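Local coordinates for BIFUNCTIONAL PROTEIN Proline utilization A (PutA) (Corynebacterium freiburgense, PDB 5UX5), which oxidises proline to glutamate in two steps, pairing an FAD-dependent proline dehydrogenase with an NAD-dependent aldehyde dehydrogenase in one polypeptide, at residues A[269-273]-A[455-459]; A[242-246]-A[259-263]; A[279-283]-A[341-345]; A[21-25]-A[444-448]. One frame throughout, in Å; residues are numbered along the deposited sequence.

Contact 1: A[269-273]-A[455-459]; sequences PDSFQ and AEDSR
Just beyond the C-terminal end of strand 260-265 of the proline dehydrogenase TIM barrel, where the chain turns into helix 271-287, the irregular, largely extended loop segment 455-459 lies across the turn P269-Q273. F272 N donates to P269 O at 3.2 Å. The CA atoms of P269 and E456 are 4.6 Å apart, those of D270 and S458 4.8 Å. E456 has the largest covered area. Its backbone (phi/psi -132/-13) breaks the extended course between A455 and D457, and its O comes 3.3 Å from D270 CA in a CA-H...O contact. P269, next in area, points its ring at the loop: CB is 3.3 Å from D457 O, and CG 3.8 Å from R459 CG. Q273 (chi1 m, chi2 t) is third; its NE2 makes two weak hydrogen bonds, to E456 OE1 at 3.5 Å and to D457 OD1 at 3.4 Å. D270 and S458 share an outside partner, the hydroxyl of Y236, while R459 NE bonds to P319 O. The R459 side chain lies about 8 Å from FAD, placing this end of the loop near, but not touching, the flavin. The D270 carboxylate, with chi1 p, packs OD2 against S458 CB at 3.3 Å.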
loop_
_atom_site.group_PDB
_atom_site.type_symbol
_atom_site.label_atom_id
_atom_site.label_comp_id
_atom_site.label_asym_id
_atom_site.label_seq_id
_atom_site.Cartn_x
_atom_site.Cartn_y
_atom_site.Cartn_z
ATOM N N PRO A 269 -22.585 3.664 8.827
ATOM C CA PRO A 269 -23.802 2.949 9.225
ATOM C C PRO A 269 -23.626 2.197 10.540
ATOM O O PRO A 269 -24.543 2.179 11.360
ATOM C CB PRO A 269 -24.060 2.016 8.037
ATOM C CG PRO A 269 -22.776 1.969 7.296
ATOM C CD PRO A 269 -22.151 3.304 7.468
ATOM N N ASP A 270 -22.472 1.587 10.776
ATOM C CA ASP A 270 -22.306 0.813 11.996
ATOM C C ASP A 270 -22.080 1.692 13.231
ATOM O O ASP A 270 -21.892 1.159 14.330
ATOM C CB ASP A 270 -21.181 -0.211 11.814
ATOM C CG ASP A 270 -19.925 0.383 11.175
ATOM O OD1 ASP A 270 -20.037 1.314 10.347
ATOM O OD2 ASP A 270 -18.817 -0.085 11.505
ATOM N N SER A 271 -22.093 3.020 13.091
ATOM C CA SER A 271 -22.070 3.873 14.272
ATOM C C SER A 271 -23.417 3.896 14.973
ATOM O O SER A 271 -23.484 4.258 16.145
ATOM C CB SER A 271 -21.629 5.300 13.921
ATOM O OG SER A 271 -22.661 6.037 13.302
ATOM N N PHE A 272 -24.494 3.497 14.297
ATOM C CA PHE A 272 -25.742 3.303 15.014
ATOM C C PHE A 272 -25.613 2.139 15.993
ATOM O O PHE A 272 -26.153 2.193 17.103
ATOM C CB PHE A 272 -26.905 3.087 14.037
ATOM C CG PHE A 272 -28.216 2.798 14.724
ATOM C CD1 PHE A 272 -28.757 3.700 15.630
ATOM C CD2 PHE A 272 -28.892 1.609 14.487
ATOM C CE1 PHE A 272 -29.948 3.429 16.274
ATOM C CE2 PHE A 272 -30.077 1.333 15.134
ATOM C CZ PHE A 272 -30.606 2.247 16.030
ATOM N N GLN A 273 -24.909 1.075 15.604
ATOM C CA GLN A 273 -24.666 0.003 16.561
ATOM C C GLN A 273 -23.735 0.469 17.673
ATOM O O GLN A 273 -23.930 0.116 18.837
ATOM C CB GLN A 273 -24.117 -1.215 15.839
ATOM C CG GLN A 273 -25.111 -1.772 14.868
ATOM C CD GLN A 273 -24.525 -2.780 13.912
ATOM O OE1 GLN A 273 -23.311 -2.830 13.694
ATOM N NE2 GLN A 273 -25.388 -3.635 13.366
ATOM N N ALA A 455 -29.152 1.558 6.285
ATOM C CA ALA A 455 -28.521 0.358 6.800
ATOM C C ALA A 455 -27.890 0.634 8.152
ATOM O O ALA A 455 -27.704 1.778 8.559
ATOM C CB ALA A 455 -27.456 -0.154 5.847
ATOM N N GLU A 456 -27.563 -0.446 8.859
ATOM C CA GLU A 456 -26.836 -0.325 10.108
ATOM C C GLU A 456 -25.648 -1.258 10.224
ATOM O O GLU A 456 -24.827 -1.049 11.120
ATOM C CB GLU A 456 -27.768 -0.558 11.309
ATOM C CG GLU A 456 -28.302 -1.968 11.501
ATOM C CD GLU A 456 -29.144 -2.072 12.775
ATOM O OE1 GLU A 456 -28.590 -2.441 13.847
ATOM O OE2 GLU A 456 -30.357 -1.739 12.706
ATOM N N ASP A 457 -25.515 -2.264 9.357
ATOM C CA ASP A 457 -24.310 -3.085 9.351
ATOM C C ASP A 457 -23.123 -2.283 8.841
ATOM O O ASP A 457 -23.275 -1.234 8.214
ATOM C CB ASP A 457 -24.488 -4.325 8.478
ATOM C CG ASP A 457 -25.180 -5.440 9.194
ATOM O OD1 ASP A 457 -25.329 -5.339 10.434
ATOM O OD2 ASP A 457 -25.542 -6.431 8.525
ATOM N N SER A 458 -21.926 -2.778 9.133
ATOM C CA SER A 458 -20.712 -2.163 8.604
ATOM C C SER A 458 -20.484 -2.532 7.125
ATOM O O SER A 458 -20.439 -3.712 6.760
ATOM C CB SER A 458 -19.516 -2.570 9.457
ATOM O OG SER A 458 -18.316 -2.428 8.746
ATOM N N ARG A 459 -20.273 -1.516 6.287
ATOM C CA ARG A 459 -20.005 -1.759 4.878
ATOM C C ARG A 459 -18.813 -2.688 4.656
ATOM O O ARG A 459 -18.748 -3.360 3.609
ATOM C CB ARG A 459 -19.756 -0.436 4.160
ATOM C CG ARG A 459 -20.865 0.545 4.315
ATOM C CD ARG A 459 -21.602 0.622 3.021
ATOM N NE ARG A 459 -21.038 1.577 2.088
ATOM C CZ ARG A 459 -20.999 1.389 0.785
ATOM N NH1 ARG A 459 -21.460 0.255 0.256
ATOM N NH2 ARG A 459 -20.501 2.337 0.012
#

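Contact 2: A[242-246]-A[259-263]; sequences TIRLF and EAGIV
Helix 242-246 and strand 260-263 run antiparallel: the axes of these short segments approach to 9.6 Å with 171° between their N-to-C directions. The helix carries the F246 N to T242 O bond (2.8 Å), and the strand is extended. F246 and I262 have the nearest CA atoms, 7.3 Å apart, and also the largest covered areas. F246 (chi1 t, chi2 67°) lays its ring along the strand. I262 CG2 sits over one face, 3.9 Å from the ring centroid and 21° off the normal, a CH-pi contact. F246 CZ comes 3.4 Å from A260 O, which lies at the ring edge, while F246 CE1 is 4.1 Å from A260 CB and 3.3 Å from G261 O. I262, with both chi angles t, extends CD1 to 3.9 Å from I243 CG1 and 4.1 Å from T242 CG2. This is the helix-on-strand packing of a beta-alpha-beta unit in the TIM barrel. V263 points away from the helix and touches FAD, so the strand separates the hydrophobic layer from the cofactor. Strands 228-232 and 293-298 pair in parallel on the two sides of strand 260-265, and helix 271-287 adjoins through A274 and L278, which touch I243 and F246.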
loop_
_atom_site.group_PDB
_atom_site.type_symbol
_atom_site.label_atom_id
_atom_site.label_comp_id
_atom_site.label_asym_id
_atom_site.label_seq_id
_atom_site.Cartn_x
_atom_site.Cartn_y
_atom_site.Cartn_z
ATOM N N THR A 242 -10.922 3.277 19.962
ATOM C CA THR A 242 -11.286 4.469 20.724
ATOM C C THR A 242 -12.474 4.203 21.646
ATOM O O THR A 242 -12.462 4.624 22.806
ATOM C CB THR A 242 -11.592 5.635 19.791
ATOM O OG1 THR A 242 -10.482 5.855 18.908
ATOM C CG2 THR A 242 -11.832 6.883 20.608
ATOM N N ILE A 243 -13.517 3.522 21.150
ATOM C CA ILE A 243 -14.635 3.147 22.013
ATOM C C ILE A 243 -14.135 2.284 23.156
ATOM O O ILE A 243 -14.591 2.412 24.304
ATOM C CB ILE A 243 -15.719 2.401 21.222
ATOM C CG1 ILE A 243 -16.445 3.311 20.259
ATOM C CG2 ILE A 243 -16.695 1.731 22.167
ATOM C CD1 ILE A 243 -17.153 2.511 19.221
ATOM N N ARG A 244 -13.222 1.358 22.851
ATOM C CA ARG A 244 -12.687 0.494 23.893
ATOM C C ARG A 244 -11.835 1.293 24.871
ATOM O O ARG A 244 -11.876 1.066 26.088
ATOM C CB ARG A 244 -11.879 -0.634 23.277
ATOM C CG ARG A 244 -11.359 -1.573 24.280
ATOM C CD ARG A 244 -10.725 -2.727 23.623
ATOM N NE ARG A 244 -9.875 -3.443 24.564
ATOM C CZ ARG A 244 -9.159 -4.508 24.244
ATOM N NH1 ARG A 244 -9.192 -4.973 22.996
ATOM N NH2 ARG A 244 -8.413 -5.098 25.161
ATOM N N LEU A 245 -11.041 2.220 24.354
ATOM C CA LEU A 245 -10.280 3.094 25.229
ATOM C C LEU A 245 -11.213 3.856 26.161
ATOM O O LEU A 245 -11.026 3.856 27.378
ATOM C CB LEU A 245 -9.438 4.043 24.372
ATOM C CG LEU A 245 -9.035 5.387 24.942
ATOM C CD1 LEU A 245 -8.054 5.156 26.076
ATOM C CD2 LEU A 245 -8.452 6.231 23.817
ATOM N N PHE A 246 -12.265 4.446 25.594
ATOM C CA PHE A 246 -13.240 5.222 26.358
ATOM C C PHE A 246 -13.870 4.394 27.473
ATOM O O PHE A 246 -13.890 4.820 28.629
ATOM C CB PHE A 246 -14.296 5.733 25.394
ATOM C CG PHE A 246 -15.252 6.745 25.953
ATOM C CD1 PHE A 246 -14.822 7.999 26.327
ATOM C CD2 PHE A 246 -16.626 6.479 25.969
ATOM C CE1 PHE A 246 -15.746 8.963 26.791
ATOM C CE2 PHE A 246 -17.543 7.422 26.416
ATOM C CZ PHE A 246 -17.103 8.663 26.827
ATOM N N GLU A 259 -17.160 12.950 33.983
ATOM C CA GLU A 259 -17.937 13.122 32.764
ATOM C C GLU A 259 -16.984 13.400 31.606
ATOM O O GLU A 259 -16.257 14.396 31.625
ATOM C CB GLU A 259 -18.925 14.271 32.952
ATOM C CG GLU A 259 -20.265 14.106 32.307
ATOM C CD GLU A 259 -21.323 15.000 32.937
ATOM O OE1 GLU A 259 -21.612 16.078 32.370
ATOM O OE2 GLU A 259 -21.856 14.628 34.008
ATOM N N ALA A 260 -16.987 12.519 30.606
ATOM C CA ALA A 260 -16.112 12.617 29.444
ATOM C C ALA A 260 -16.872 12.162 28.202
ATOM O O ALA A 260 -17.963 11.605 28.286
ATOM C CB ALA A 260 -14.833 11.795 29.625
ATOM N N GLY A 261 -16.301 12.443 27.032
ATOM C CA GLY A 261 -17.040 12.349 25.793
ATOM C C GLY A 261 -16.265 11.655 24.689
ATOM O O GLY A 261 -15.052 11.483 24.750
ATOM N N ILE A 262 -17.011 11.286 23.654
ATOM C CA ILE A 262 -16.488 10.569 22.502
ATOM C C ILE A 262 -17.357 10.931 21.311
ATOM O O ILE A 262 -18.551 11.208 21.460
ATOM C CB ILE A 262 -16.468 9.039 22.741
ATOM C CG1 ILE A 262 -15.891 8.305 21.527
ATOM C CG2 ILE A 262 -17.855 8.514 23.000
ATOM C CD1 ILE A 262 -15.763 6.830 21.764
ATOM N N VAL A 263 -16.746 10.906 20.111
ATOM C CA VAL A 263 -17.397 11.274 18.848
ATOM C C VAL A 263 -17.913 10.022 18.150
ATOM O O VAL A 263 -17.243 8.987 18.134
ATOM C CB VAL A 263 -16.417 12.028 17.924
ATOM C CG1 VAL A 263 -16.978 12.149 16.549
ATOM C CG2 VAL A 263 -16.134 13.414 18.448
#

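Contact 3: A[279-283]-A[341-345]; sequences ADFAK and EHENV
A salt bridge between K283 NZ and E341 OE1, 2.9 Å long, links helix 279-283 to the loop 341-345. Both side chains reach it in extended form: K283 has chi1 m and then t throughout, and E341 has chi1 and chi2 t. Next to the bridge, K283 CE passes 3.6 Å from H342 ND1. The loop then reverses in a type I beta turn from H342 to V345, closed by V345 N to H342 O at 3.0 Å. By CA positions N344 is nearest the helix, its CA 5.7 Å from that of A282, with its CB 3.9 Å from A282 CB. On the helix, A279 and A282 point at the loop. A279 CB lies 3.6 Å from H342 ND1, and A282 CB 3.5 Å from V345 CG2, which also reaches A279 CA at 3.9 Å. V345 (chi1 t) starts strand 345-350, so the contact packs a barrel helix against the turn leading into a barrel strand. I293 of the adjacent strand touches A282 and V345, and Y336 of helix 323-337 meets the H342 ring. The chemistry is graded by depth: the two alanines allow close approach to buried V345, whereas the charge pair lies at the more solvent-accessible edge, with E341 exposed and K283 partly so.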
loop_
_atom_site.group_PDB
_atom_site.type_symbol
_atom_site.label_atom_id
_atom_site.label_comp_id
_atom_site.label_asym_id
_atom_site.label_seq_id
_atom_site.Cartn_x
_atom_site.Cartn_y
_atom_site.Cartn_z
ATOM N N ALA A 279 -24.864 3.459 24.695
ATOM C CA ALA A 279 -26.001 3.812 25.539
ATOM C C ALA A 279 -26.200 2.769 26.622
ATOM O O ALA A 279 -26.490 3.114 27.775
ATOM C CB ALA A 279 -27.274 3.961 24.707
ATOM N N ASP A 280 -26.013 1.487 26.285
ATOM C CA ASP A 280 -26.078 0.468 27.325
ATOM C C ASP A 280 -24.930 0.647 28.302
ATOM O O ASP A 280 -25.144 0.605 29.521
ATOM C CB ASP A 280 -26.064 -0.955 26.737
ATOM C CG ASP A 280 -27.289 -1.259 25.844
ATOM O OD1 ASP A 280 -28.366 -0.607 25.989
ATOM O OD2 ASP A 280 -27.181 -2.199 25.018
ATOM N N PHE A 281 -23.722 0.937 27.781
ATOM C CA PHE A 281 -22.552 1.159 28.632
ATOM C C PHE A 281 -22.825 2.248 29.668
ATOM O O PHE A 281 -22.463 2.118 30.844
ATOM C CB PHE A 281 -21.331 1.532 27.779
ATOM C CG PHE A 281 -20.176 1.986 28.590
ATOM C CD1 PHE A 281 -19.394 1.061 29.262
ATOM C CD2 PHE A 281 -19.911 3.324 28.757
ATOM C CE1 PHE A 281 -18.344 1.463 30.066
ATOM C CE2 PHE A 281 -18.856 3.734 29.550
ATOM C CZ PHE A 281 -18.072 2.802 30.207
ATOM N N ALA A 282 -23.455 3.339 29.240
ATOM C CA ALA A 282 -23.798 4.407 30.165
ATOM C C ALA A 282 -24.774 3.942 31.242
ATOM O O ALA A 282 -24.750 4.463 32.362
ATOM C CB ALA A 282 -24.387 5.585 29.387
ATOM N N LYS A 283 -25.655 2.993 30.924
ATOM C CA LYS A 283 -26.551 2.462 31.947
ATOM C C LYS A 283 -25.787 1.587 32.936
ATOM O O LYS A 283 -26.009 1.652 34.153
ATOM C CB LYS A 283 -27.685 1.678 31.288
ATOM C CG LYS A 283 -28.642 2.532 30.478
ATOM C CD LYS A 283 -29.596 1.661 29.697
ATOM C CE LYS A 283 -30.615 2.489 28.937
ATOM N NZ LYS A 283 -31.604 1.619 28.223
ATOM N N GLU A 341 -35.050 7.477 28.587
ATOM C CA GLU A 341 -34.403 6.180 28.765
ATOM C C GLU A 341 -32.879 6.313 28.819
ATOM O O GLU A 341 -32.207 5.548 29.525
ATOM C CB GLU A 341 -34.820 5.231 27.631
ATOM C CG GLU A 341 -34.119 3.886 27.690
ATOM C CD GLU A 341 -34.559 2.903 26.617
ATOM O OE1 GLU A 341 -34.036 1.762 26.635
ATOM O OE2 GLU A 341 -35.420 3.257 25.773
ATOM N N HIS A 342 -32.315 7.267 28.081
ATOM C CA HIS A 342 -30.871 7.450 28.003
ATOM C C HIS A 342 -30.419 8.752 28.661
ATOM O O HIS A 342 -29.568 9.464 28.128
ATOM C CB HIS A 342 -30.399 7.384 26.545
ATOM C CG HIS A 342 -30.804 6.131 25.830
ATOM N ND1 HIS A 342 -30.441 4.874 26.269
ATOM C CD2 HIS A 342 -31.537 5.940 24.707
ATOM C CE1 HIS A 342 -30.938 3.962 25.447
ATOM N NE2 HIS A 342 -31.607 4.582 24.491
ATOM N N GLU A 343 -30.958 9.061 29.841
ATOM C CA GLU A 343 -30.523 10.242 30.590
ATOM C C GLU A 343 -29.015 10.254 30.851
ATOM O O GLU A 343 -28.437 11.331 31.029
ATOM C CB GLU A 343 -31.280 10.341 31.926
ATOM N N ASN A 344 -28.353 9.100 30.830
ATOM C CA ASN A 344 -26.939 9.067 31.157
ATOM C C ASN A 344 -26.033 9.372 29.974
ATOM O O ASN A 344 -24.819 9.504 30.161
ATOM C CB ASN A 344 -26.592 7.713 31.752
ATOM C CG ASN A 344 -27.163 7.560 33.136
ATOM O OD1 ASN A 344 -26.979 8.443 33.964
ATOM N ND2 ASN A 344 -27.879 6.466 33.395
ATOM N N VAL A 345 -26.593 9.566 28.787
ATOM C CA VAL A 345 -25.840 9.912 27.589
ATOM C C VAL A 345 -26.259 11.324 27.200
ATOM O O VAL A 345 -27.324 11.521 26.600
ATOM C CB VAL A 345 -26.083 8.919 26.442
ATOM C CG1 VAL A 345 -25.016 9.096 25.365
ATOM C CG2 VAL A 345 -26.078 7.493 26.955
#

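Contact 4: A[21-25]-A[444-448]; sequences QERII and FRESV
Segment 444-448 of helix 438-450 and segment 21-25 of helix 16-31 pack roughly antiparallel, at a signed crossing angle of 144°, the axes of these short segments 11.5 Å apart. Helix 21-25 is kinked, the N atoms of E22 and R23 lacking a bond to the preceding turn. First along 444-448, F444 (chi1 t, chi2 72°) sends its ring among three side chains: CE2 lies 3.9 Å from Q21 CG and 3.8 Å from I25 CG1, and CZ 3.8 Å from I24 CG2. R445 follows, its CA 7.4 Å from that of Q21. With chi1 m, chi2 t it brings NH1 to E22 OE2 at 2.5 Å, a very short salt bridge whose N-H...O angle, 118°, is far from linear, while I25 CD1 covers one guanidinium face, 3.5 Å from NH1. S447 OG bonds back to F444 O at 2.7 Å. V448 CG1 comes 3.3 Å from Q21 OE1. An apolar F444-I24-I25 patch is thus flanked by an exposed charge pair. The contact joins an N-terminal helix to one beyond helix 408-421, which follows the last barrel strand; helix 354-367 lies alongside, S359 touching I24 and F444, and L331 of helix 323-337 packs on S447 and V448.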
loop_
_atom_site.group_PDB
_atom_site.type_symbol
_atom_site.label_atom_id
_atom_site.label_comp_id
_atom_site.label_asym_id
_atom_site.label_seq_id
_atom_site.Cartn_x
_atom_site.Cartn_y
_atom_site.Cartn_z
ATOM N N GLN A 21 -42.192 17.816 12.123
ATOM C CA GLN A 21 -41.500 18.144 10.881
ATOM C C GLN A 21 -41.698 19.601 10.470
ATOM O O GLN A 21 -40.749 20.265 10.036
ATOM C CB GLN A 21 -41.996 17.204 9.788
ATOM C CG GLN A 21 -40.996 16.884 8.731
ATOM C CD GLN A 21 -41.519 15.841 7.769
ATOM O OE1 GLN A 21 -40.809 14.897 7.421
ATOM N NE2 GLN A 21 -42.763 16.015 7.316
ATOM N N GLU A 22 -42.912 20.122 10.606
ATOM C CA GLU A 22 -43.174 21.472 10.136
ATOM C C GLU A 22 -42.835 22.539 11.173
ATOM O O GLU A 22 -42.440 23.651 10.799
ATOM C CB GLU A 22 -44.635 21.589 9.693
ATOM C CG GLU A 22 -45.049 20.487 8.709
ATOM C CD GLU A 22 -44.386 20.611 7.328
ATOM O OE1 GLU A 22 -44.198 21.751 6.841
ATOM O OE2 GLU A 22 -44.057 19.564 6.721
ATOM N N ARG A 23 -42.966 22.244 12.466
ATOM C CA ARG A 23 -42.427 23.182 13.443
ATOM C C ARG A 23 -40.907 23.193 13.385
ATOM O O ARG A 23 -40.285 24.212 13.708
ATOM C CB ARG A 23 -42.932 22.857 14.859
ATOM N N ILE A 24 -40.293 22.087 12.945
ATOM C CA ILE A 24 -38.842 22.060 12.760
ATOM C C ILE A 24 -38.438 22.934 11.579
ATOM O O ILE A 24 -37.485 23.717 11.666
ATOM C CB ILE A 24 -38.329 20.620 12.570
ATOM C CG1 ILE A 24 -38.515 19.762 13.819
ATOM C CG2 ILE A 24 -36.859 20.628 12.203
ATOM C CD1 ILE A 24 -38.115 18.299 13.579
ATOM N N ILE A 25 -39.143 22.804 10.447
ATOM C CA ILE A 25 -38.780 23.593 9.269
ATOM C C ILE A 25 -38.987 25.073 9.544
ATOM O O ILE A 25 -38.177 25.916 9.145
ATOM C CB ILE A 25 -39.564 23.136 8.022
ATOM C CG1 ILE A 25 -39.258 21.673 7.699
ATOM C CG2 ILE A 25 -39.206 24.013 6.823
ATOM C CD1 ILE A 25 -40.006 21.148 6.507
ATOM N N PHE A 444 -34.506 17.541 3.627
ATOM C CA PHE A 444 -34.705 17.213 5.039
ATOM C C PHE A 444 -35.927 16.326 5.229
ATOM O O PHE A 444 -35.864 15.323 5.949
ATOM C CB PHE A 444 -34.834 18.488 5.882
ATOM C CG PHE A 444 -35.514 18.267 7.213
ATOM C CD1 PHE A 444 -34.869 17.584 8.237
ATOM C CD2 PHE A 444 -36.813 18.729 7.437
ATOM C CE1 PHE A 444 -35.506 17.373 9.476
ATOM C CE2 PHE A 444 -37.466 18.522 8.668
ATOM C CZ PHE A 444 -36.816 17.848 9.686
ATOM N N ARG A 445 -37.055 16.694 4.608
ATOM C CA ARG A 445 -38.245 15.847 4.641
ATOM C C ARG A 445 -37.908 14.407 4.274
ATOM O O ARG A 445 -38.359 13.459 4.930
ATOM C CB ARG A 445 -39.305 16.390 3.682
ATOM C CG ARG A 445 -39.968 17.699 4.103
ATOM C CD ARG A 445 -41.066 18.091 3.108
ATOM N NE ARG A 445 -41.176 19.533 2.956
ATOM C CZ ARG A 445 -41.935 20.297 3.726
ATOM N NH1 ARG A 445 -42.646 19.750 4.705
ATOM N NH2 ARG A 445 -41.977 21.605 3.517
ATOM N N GLU A 446 -37.106 14.226 3.226
ATOM C CA GLU A 446 -36.771 12.880 2.784
ATOM C C GLU A 446 -35.922 12.153 3.820
ATOM O O GLU A 446 -36.075 10.940 4.009
ATOM C CB GLU A 446 -36.057 12.932 1.430
ATOM C CG GLU A 446 -35.907 11.565 0.747
ATOM C CD GLU A 446 -37.249 10.916 0.409
ATOM O OE1 GLU A 446 -38.190 11.656 0.043
ATOM O OE2 GLU A 446 -37.370 9.670 0.519
ATOM N N SER A 447 -35.002 12.861 4.481
ATOM C CA SER A 447 -34.173 12.182 5.469
ATOM C C SER A 447 -34.985 11.774 6.692
ATOM O O SER A 447 -34.650 10.788 7.355
ATOM C CB SER A 447 -32.999 13.068 5.865
ATOM O OG SER A 447 -33.457 14.270 6.436
ATOM N N VAL A 448 -36.060 12.504 6.995
ATOM C CA VAL A 448 -36.953 12.102 8.079
ATOM C C VAL A 448 -37.616 10.763 7.760
ATOM O O VAL A 448 -37.762 9.899 8.636
ATOM C CB VAL A 448 -37.989 13.215 8.344
ATOM C CG1 VAL A 448 -39.124 12.719 9.253
ATOM C CG2 VAL A 448 -37.309 14.429 8.947
#

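How the contacts relate
Contact 2 is the most buried and holds helix to strand by apolar and CH-pi packing; contacts 1, 3 and 4 are partly buried and put polar or charged groups at their margins. Contacts 1 and 3 use helix 271-287, at its start and middle, their centres about 19 Å apart. Contact 2 involves the preceding strand, 260-265, and lies about 13 Å from contact 3, centre to centre. Contacts 2 and 3 thus lie within the barrel domain, joining its helices to a strand or a strand-leading turn, while contacts 1 and 4 bring residues beyond its last strand onto it or onto the N-terminal helix. Salt bridges mark contacts 3 and 4, weak hydrogen bonds contact 1.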